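Local atomic coordinates of axin interactor, dorsalization-associated protein (Danio rerio, PDB entry 2QZQ), a protein that acts as a ventralizing factor in the embryo, binding axin, disrupting its homodimers and so inhibiting axin-mediated JNK activation. Residues 1-5 with 50-55; 10-16 with 75-79. One frame throughout, in Å; residues are numbered along the deposited sequence.

Contact 1: residues 1-5 with 50-55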
loop_
_atom_site.group_PDB
_atom_site.type_symbol
_atom_site.label_atom_id
_atom_site.label_comp_id
_atom_site.label_asym_id
_atom_site.label_seq_id
_atom_site.Cartn_x
_atom_site.Cartn_y
_atom_site.Cartn_z
ATOM N N GLY A 1 -8.407 -7.499 9.614
ATOM C CA GLY A 1 -7.198 -7.568 8.723
ATOM C C GLY A 1 -7.031 -8.955 8.104
ATOM O O GLY A 1 -7.633 -9.941 8.570
ATOM N N SER A 2 -6.232 -9.030 7.033
ATOM C CA SER A 2 -5.963 -10.278 6.338
ATOM C C SER A 2 -4.491 -10.363 5.895
ATOM O O SER A 2 -4.206 -10.825 4.799
ATOM C CB SER A 2 -6.909 -10.455 5.149
ATOM O OG SER A 2 -6.816 -9.376 4.218
ATOM N N LEU A 3 -3.588 -9.911 6.764
ATOM C CA LEU A 3 -2.153 -9.884 6.480
ATOM C C LEU A 3 -1.632 -11.297 6.638
ATOM O O LEU A 3 -1.967 -11.978 7.610
ATOM C CB LEU A 3 -1.399 -8.943 7.411
ATOM C CG LEU A 3 -1.678 -7.430 7.328
ATOM C CD1 LEU A 3 -0.692 -6.683 8.194
ATOM C CD2 LEU A 3 -1.643 -6.866 5.880
ATOM N N LEU A 4 -0.840 -11.736 5.666
ATOM C CA LEU A 4 -0.428 -13.125 5.594
ATOM C C LEU A 4 1.000 -13.267 6.112
ATOM O O LEU A 4 1.769 -12.311 6.083
ATOM C CB LEU A 4 -0.556 -13.608 4.160
ATOM C CG LEU A 4 -1.958 -13.825 3.601
ATOM C CD1 LEU A 4 -1.895 -13.890 2.098
ATOM C CD2 LEU A 4 -2.588 -15.101 4.167
ATOM N N PRO A 5 1.362 -14.470 6.598
ATOM C CA PRO A 5 2.720 -14.650 7.107
ATOM C C PRO A 5 3.713 -14.560 5.943
ATOM O O PRO A 5 3.332 -14.803 4.793
ATOM C CB PRO A 5 2.725 -16.083 7.677
ATOM C CG PRO A 5 1.316 -16.609 7.558
ATOM C CD PRO A 5 0.551 -15.704 6.631
ATOM N N PRO A 50 -2.570 -12.921 -3.572
ATOM C CA PRO A 50 -3.733 -12.616 -2.726
ATOM C C PRO A 50 -3.635 -11.205 -2.164
ATOM O O PRO A 50 -2.547 -10.759 -1.773
ATOM C CB PRO A 50 -3.645 -13.642 -1.591
ATOM C CG PRO A 50 -2.247 -14.160 -1.631
ATOM C CD PRO A 50 -1.783 -14.051 -3.045
ATOM N N VAL A 51 -4.780 -10.535 -2.138
ATOM C CA VAL A 51 -4.922 -9.174 -1.648
ATOM C C VAL A 51 -4.850 -9.266 -0.135
ATOM O O VAL A 51 -5.342 -10.244 0.436
ATOM C CB VAL A 51 -6.262 -8.578 -2.164
ATOM C CG1 VAL A 51 -6.444 -7.162 -1.715
ATOM C CG2 VAL A 51 -6.287 -8.620 -3.702
ATOM N N GLN A 52 -4.211 -8.293 0.512
ATOM C CA GLN A 52 -4.083 -8.266 1.960
ATOM C C GLN A 52 -4.537 -6.933 2.569
ATOM O O GLN A 52 -4.111 -5.867 2.113
ATOM C CB GLN A 52 -2.640 -8.493 2.379
ATOM C CG GLN A 52 -1.997 -9.815 1.927
ATOM C CD GLN A 52 -0.549 -9.857 2.313
ATOM O OE1 GLN A 52 -0.220 -10.114 3.470
ATOM N NE2 GLN A 52 0.339 -9.564 1.358
ATOM N N ASP A 53 -5.378 -7.000 3.608
ATOM C CA ASP A 53 -5.835 -5.797 4.320
ATOM C C ASP A 53 -5.092 -5.613 5.621
ATOM O O ASP A 53 -5.000 -6.553 6.423
ATOM C CB ASP A 53 -7.337 -5.879 4.638
ATOM C CG ASP A 53 -8.212 -5.748 3.427
ATOM O OD1 ASP A 53 -7.721 -5.433 2.307
ATOM O OD2 ASP A 53 -9.440 -5.945 3.595
ATOM N N THR A 54 -4.583 -4.415 5.882
ATOM C CA THR A 54 -4.080 -4.154 7.223
ATOM C C THR A 54 -5.274 -4.208 8.188
ATOM O O THR A 54 -6.443 -4.061 7.761
ATOM C CB THR A 54 -3.352 -2.797 7.426
ATOM O OG1 THR A 54 -4.297 -1.716 7.422
ATOM C CG2 THR A 54 -2.203 -2.549 6.382
ATOM N N PRO A 55 -4.990 -4.457 9.478
ATOM C CA PRO A 55 -6.000 -4.133 10.483
ATOM C C PRO A 55 -6.283 -2.641 10.430
ATOM O O PRO A 55 -5.481 -1.861 9.876
ATOM C CB PRO A 55 -5.302 -4.423 11.806
ATOM C CG PRO A 55 -4.166 -5.365 11.472
ATOM C CD PRO A 55 -3.763 -5.041 10.059
HETATM O O HOH W 1 -4.851 -12.076 2.476
HETATM O O HOH W 2 1.601 -9.680 5.448
#

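Contact 2: residues 10-16 with 75-79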
loop_
_atom_site.group_PDB
_atom_site.type_symbol
_atom_site.label_atom_id
_atom_site.label_comp_id
_atom_site.label_asym_id
_atom_site.label_seq_id
_atom_site.Cartn_x
_atom_site.Cartn_y
_atom_site.Cartn_z
ATOM N N GLU A 10 13.344 -19.303 -0.038
ATOM C CA GLU A 10 13.831 -20.213 -1.064
ATOM C C GLU A 10 15.270 -19.809 -1.391
ATOM O O GLU A 10 15.578 -18.615 -1.531
ATOM C CB GLU A 10 12.935 -20.208 -2.311
ATOM C CG GLU A 10 11.653 -21.014 -2.104
ATOM C CD GLU A 10 10.652 -20.889 -3.237
ATOM O OE1 GLU A 10 11.084 -20.647 -4.388
ATOM O OE2 GLU A 10 9.422 -21.054 -2.980
ATOM N N PRO A 11 16.176 -20.797 -1.442
ATOM C CA PRO A 11 17.568 -20.444 -1.742
ATOM C C PRO A 11 17.715 -19.613 -3.021
ATOM O O PRO A 11 17.108 -19.927 -4.052
ATOM C CB PRO A 11 18.260 -21.816 -1.862
ATOM C CG PRO A 11 17.406 -22.732 -0.960
ATOM C CD PRO A 11 15.997 -22.250 -1.183
ATOM N N GLY A 12 18.523 -18.556 -2.931
ATOM C CA GLY A 12 18.838 -17.690 -4.076
ATOM C C GLY A 12 17.741 -16.718 -4.486
ATOM O O GLY A 12 17.866 -16.015 -5.500
HETATM N N MSE A 13 16.669 -16.675 -3.698
HETATM C CA MSE A 13 15.510 -15.817 -3.991
HETATM C C MSE A 13 15.301 -14.805 -2.863
HETATM O O MSE A 13 15.856 -14.939 -1.767
HETATM C CB MSE A 13 14.230 -16.647 -4.197
HETATM C CG MSE A 13 14.328 -17.799 -5.158
HETATM SE SE MSE A 13 14.435 -17.310 -7.025
HETATM C CE MSE A 13 14.914 -19.122 -7.833
ATOM N N THR A 14 14.486 -13.794 -3.133
ATOM C CA THR A 14 14.383 -12.642 -2.229
ATOM C C THR A 14 12.920 -12.383 -1.862
ATOM O O THR A 14 12.054 -12.440 -2.720
ATOM C CB THR A 14 14.959 -11.365 -2.884
ATOM O OG1 THR A 14 16.245 -11.655 -3.474
ATOM C CG2 THR A 14 15.091 -10.260 -1.846
ATOM N N LEU A 15 12.679 -12.111 -0.586
ATOM C CA LEU A 15 11.335 -11.773 -0.095
ATOM C C LEU A 15 11.310 -10.353 0.431
ATOM O O LEU A 15 12.264 -9.883 1.074
ATOM C CB LEU A 15 10.871 -12.752 0.995
ATOM C CG LEU A 15 10.525 -14.177 0.567
ATOM C CD1 LEU A 15 10.389 -15.057 1.828
ATOM C CD2 LEU A 15 9.266 -14.267 -0.332
ATOM N N LEU A 16 10.201 -9.666 0.157
ATOM C CA LEU A 16 10.087 -8.270 0.513
ATOM C C LEU A 16 9.069 -8.092 1.626
ATOM O O LEU A 16 7.974 -8.657 1.565
ATOM C CB LEU A 16 9.705 -7.441 -0.726
ATOM C CG LEU A 16 9.365 -5.945 -0.551
ATOM C CD1 LEU A 16 10.573 -5.123 -0.139
ATOM C CD2 LEU A 16 8.726 -5.395 -1.810
ATOM N N ARG A 75 5.139 -13.187 -2.930
ATOM C CA ARG A 75 5.877 -13.875 -3.982
ATOM C C ARG A 75 7.338 -13.473 -3.901
ATOM O O ARG A 75 7.661 -12.299 -3.695
ATOM C CB ARG A 75 5.312 -13.589 -5.383
ATOM C CG ARG A 75 5.688 -14.668 -6.403
ATOM C CD ARG A 75 5.378 -14.264 -7.862
ATOM N NE ARG A 75 3.958 -14.419 -8.178
ATOM C CZ ARG A 75 3.440 -14.400 -9.405
ATOM N NH1 ARG A 75 4.219 -14.241 -10.468
ATOM N NH2 ARG A 75 2.129 -14.543 -9.572
ATOM N N HIS A 76 8.220 -14.451 -4.068
ATOM C CA HIS A 76 9.655 -14.153 -4.215
ATOM C C HIS A 76 9.866 -13.179 -5.367
ATOM O O HIS A 76 9.308 -13.343 -6.451
ATOM C CB HIS A 76 10.474 -15.457 -4.370
ATOM C CG HIS A 76 10.380 -16.354 -3.174
ATOM N ND1 HIS A 76 9.362 -17.270 -3.013
ATOM C CD2 HIS A 76 11.144 -16.442 -2.061
ATOM C CE1 HIS A 76 9.515 -17.898 -1.859
ATOM N NE2 HIS A 76 10.588 -17.410 -1.259
ATOM N N LEU A 77 10.641 -12.131 -5.114
ATOM C CA LEU A 77 10.785 -11.014 -6.069
ATOM C C LEU A 77 11.188 -11.434 -7.479
ATOM O O LEU A 77 10.648 -10.919 -8.446
ATOM C CB LEU A 77 11.747 -9.943 -5.535
ATOM C CG LEU A 77 11.360 -9.205 -4.257
ATOM C CD1 LEU A 77 12.407 -8.161 -3.896
ATOM C CD2 LEU A 77 9.945 -8.592 -4.381
ATOM N N GLU A 78 12.114 -12.395 -7.592
ATOM C CA GLU A 78 12.627 -12.849 -8.894
ATOM C C GLU A 78 11.570 -13.539 -9.760
ATOM O O GLU A 78 11.756 -13.714 -10.977
ATOM C CB GLU A 78 13.865 -13.752 -8.694
ATOM C CG GLU A 78 15.059 -13.046 -8.031
ATOM C CD GLU A 78 14.988 -13.035 -6.518
ATOM O OE1 GLU A 78 13.989 -13.540 -5.977
ATOM O OE2 GLU A 78 15.925 -12.541 -5.852
ATOM N N LYS A 79 10.438 -13.888 -9.141
ATOM C CA LYS A 79 9.332 -14.560 -9.834
ATOM C C LYS A 79 8.210 -13.625 -10.283
ATOM O O LYS A 79 7.270 -14.046 -11.000
ATOM C CB LYS A 79 8.763 -15.674 -8.961
ATOM C CG LYS A 79 9.729 -16.809 -8.718
ATOM C CD LYS A 79 9.155 -17.779 -7.711
ATOM C CE LYS A 79 10.191 -18.770 -7.218
ATOM N NZ LYS A 79 9.689 -19.415 -5.983
HETATM O O HOH W 3 18.592 -13.405 -6.134
HETATM O O HOH W 4 8.200 -10.877 -1.389
#

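Contact 1: residues 1-5 with 50-55
An edge of a C2-type beta sandwich can be closed by chain that is not itself a strand, and the C-terminal domain of Aida illustrates how: the irregular N-terminal segment 1-5 lies along the short strand 52-53, which pairs on its other side with strand 34-41. At P50 the meeting is apolar, CG resting 3.8 Å from CD1 of L4. V51 directs its CA-to-CB bond away from segment 1-5, and its carbonyl O takes a hydrogen bond from water 1, which also donates to S2 O and so bridges the two backbones. Q52 reaches across with its amide: OE1 accepts the backbone N of L4 at 2.8 Å, while NE2 is held by the carbonyl of E72, so one side chain ties the N-terminal segment to the end of strand 64-72. D53 is gripped twice by a single residue, since its N donates to S2 OG at 2.8 Å and its O accepts S2 N, also at 2.8 Å; the p rotamer of S2 lets the hydroxyl stand in for a backbone carbonyl. The carboxylate of D53 is engaged elsewhere, with T37. The CA-to-CB bond of T54 points away from segment 1-5, and its side chain touches Y35 and F67. At P55 the chain passes close to G1, where a side chain would clash with P55 N, and the ring carbon CD of P55 lies 4.0 Å from L3 CD1.

Contact 2: residues 10-16 with 75-79
H76 slots its imidazole between two aliphatic groups of segment 10-16: CD2 of L15 sits over one face, 3.5 Å from the centroid of the H76 ring, and CB of E10 over the opposite face at 4.2 Å, both as CH-pi contacts. Such sandwiching shows how a loop can be fixed to the entry of a strand, here the start of strand 15-24 in the C2-type fold. The type II turn E10-M13, with G12 at positive phi, brings T14 back alongside the short 3-10 segment 77-79. T14 then bonds from backbone and side chain: its O accepts L77 N at 2.8 Å, its N donates to E78 OE1 at 2.9 Å, and its OG1 donates to E78 OE2 at 2.6 Å. Beside these bonds, L77 CD2 packs 3.8 Å from L16 CB, and L150 of strand 144-151 touches both leucines. Water 4 links L16 N to R75 O. At the turn's other end K79 NZ forms a very short salt bridge, 2.5 Å, with E10 OE1. The chemistry implies that the two carboxylates work differently: E10 meets a cation, whereas E78 accepts bonds from neutral donors, so the loop is held by directional bonds as well as by apolar contact.

In the fold
Contacts 1 and 2 illustrate how a sandwich secures its irregular chain at more than one point. Their centres lie 19 Å apart and their nearest atoms about 7 Å, without touching. Along the chain they cross, in the order 1-5, 10-16, 50-55, 75-79, so the N-terminal chain first passes beside strand 52-53 and then enters strand 15-24 next to the loop that follows strand 64-72. Both reach the same antiparallel sheet, contact 1 at 52-53, one of its two outermost strands, contact 2 at strand 15-24, which pairs with 64-72. Segments 1-5, 10-16 and 50-55 fall within the region inferred by similarity to bind axin; segment 75-79 follows it in sequence.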